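Local coordinates for Cag38821 (PDB 2X48), which is of unknown function but contains a helix-turn-helix-like arrangement of helices, consistent with a role in binding DNA, at residues Q35-A38 with N39-V43. Numbering follows the deposited sequence.
Sequences QQIA and NALGV
Gln35 meets Asn39 one turn further along helix 34-41. The carbonyl O of Gln35 takes the N-H of Asn39 at 3.2 Å, and this bond is nearly straight, 161° at the hydrogen. The side chains of the pair also come together on the exposed face. Gln35 has CG anti to its own N (chi1 163°) and then bends at chi2, which swings its amide forward along the helix to that of Asn39. The two amide planes are turned 58° apart. The backbone pattern repeats at the next residue: Gln36 O accepts from Ala40 N at 3.2 Å. Gln36 N is hydrogen-bonded to OG1 of Thr33, the residue just before the helix.

Ile37 O accepts from Leu41 N at 3.1 Å. On the buried face Ile37 CG2 lies 3.8 Å from Leu41 CD1. These two side chains run side by side and point the same way. Leu41 goes on to pack against Leu20, Val23 and Ala24 of helix 17-29, while Ile37 touches Leu27 of that helix and Val48 of helix 45-52. Helices 34-41 and 45-52, with the short turn between them, resemble a helix-turn-helix unit. In such a unit helix 45-52 would probably be the recognition helix.

Ala38 lies at the last turn. Ala38 O receives two N-H groups, from Gly42 N at 2.9 Å and Val43 N at 3.2 Å. The Val43 donor lies in the carbonyl plane, whereas the Gly42 donor is tilted out of it. The Val43 bond is the 6→1 bond of a Schellman-like helix end, with Gly42 just past the last helical residue. Gly42 has positive phi, a conformation easy for glycine, and there the chain leaves the helix. Ala38 and Val43 both rest against Val48.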
loop_
_atom_site.group_PDB
_atom_site.type_symbol
_atom_site.label_atom_id
_atom_site.label_comp_id
_atom_site.label_asym_id
_atom_site.label_seq_id
_atom_site.Cartn_x
_atom_site.Cartn_y
_atom_site.Cartn_z
ATOM N N GLN A 35 6.599 -7.766 1.243
ATOM C CA GLN A 35 5.651 -8.886 1.236
ATOM C C GLN A 35 4.334 -8.440 1.879
ATOM O O GLN A 35 3.254 -8.669 1.329
ATOM C CB GLN A 35 6.269 -10.114 1.937
ATOM C CG GLN A 35 5.300 -11.232 2.374
ATOM C CD GLN A 35 4.670 -12.002 1.210
ATOM O OE1 GLN A 35 4.848 -13.225 1.094
ATOM N NE2 GLN A 35 3.908 -11.293 0.352
ATOM N N GLN A 36 4.443 -7.767 3.021
ATOM C CA GLN A 36 3.286 -7.348 3.799
ATOM C C GLN A 36 2.518 -6.201 3.141
ATOM O O GLN A 36 1.303 -6.115 3.282
ATOM C CB GLN A 36 3.713 -6.953 5.222
ATOM C CG GLN A 36 4.067 -8.140 6.134
ATOM C CD GLN A 36 4.872 -7.751 7.372
ATOM O OE1 GLN A 36 5.178 -6.586 7.594
ATOM N NE2 GLN A 36 5.215 -8.735 8.178
ATOM N N ILE A 37 3.215 -5.312 2.441
ATOM C CA ILE A 37 2.549 -4.216 1.720
ATOM C C ILE A 37 1.762 -4.761 0.525
ATOM O O ILE A 37 0.656 -4.311 0.251
ATOM C CB ILE A 37 3.553 -3.115 1.265
ATOM C CG1 ILE A 37 4.102 -2.380 2.486
ATOM C CG2 ILE A 37 2.868 -2.103 0.361
ATOM C CD1 ILE A 37 5.289 -1.507 2.201
ATOM N N ALA A 38 2.328 -5.760 -0.148
ATOM C CA ALA A 38 1.705 -6.374 -1.308
ATOM C C ALA A 38 0.396 -7.077 -0.949
ATOM O O ALA A 38 -0.595 -6.959 -1.670
ATOM C CB ALA A 38 2.673 -7.349 -1.956
ATOM N N ASN A 39 0.388 -7.816 0.155
ATOM C CA ASN A 39 -0.838 -8.467 0.604
ATOM C C ASN A 39 -1.883 -7.467 1.066
ATOM O O ASN A 39 -3.070 -7.664 0.820
ATOM C CB ASN A 39 -0.559 -9.494 1.708
ATOM C CG ASN A 39 -0.117 -10.831 1.146
ATOM O OD1 ASN A 39 1.077 -11.056 0.943
ATOM N ND2 ASN A 39 -1.082 -11.714 0.855
ATOM N N ALA A 40 -1.445 -6.402 1.730
ATOM C CA ALA A 40 -2.368 -5.395 2.248
ATOM C C ALA A 40 -3.109 -4.647 1.130
ATOM O O ALA A 40 -4.281 -4.300 1.292
ATOM C CB ALA A 40 -1.632 -4.411 3.143
ATOM N N LEU A 41 -2.420 -4.426 0.008
ATOM C CA LEU A 41 -2.929 -3.624 -1.113
ATOM C C LEU A 41 -3.493 -4.463 -2.272
ATOM O O LEU A 41 -4.186 -3.935 -3.152
ATOM C CB LEU A 41 -1.814 -2.714 -1.661
ATOM C CG LEU A 41 -1.117 -1.726 -0.716
ATOM C CD1 LEU A 41 -0.183 -0.825 -1.494
ATOM C CD2 LEU A 41 -2.115 -0.898 0.045
ATOM N N GLY A 42 -3.186 -5.756 -2.293
ATOM C CA GLY A 42 -3.689 -6.639 -3.341
ATOM C C GLY A 42 -2.945 -6.498 -4.654
ATOM O O GLY A 42 -3.512 -6.716 -5.729
ATOM N N VAL A 43 -1.669 -6.139 -4.557
ATOM C CA VAL A 43 -0.774 -6.078 -5.708
ATOM C C VAL A 43 0.409 -7.028 -5.499
ATOM O O VAL A 43 0.499 -7.710 -4.474
ATOM C CB VAL A 43 -0.265 -4.638 -5.962
ATOM C CG1 VAL A 43 -1.435 -3.708 -6.224
ATOM C CG2 VAL A 43 0.579 -4.142 -4.793
#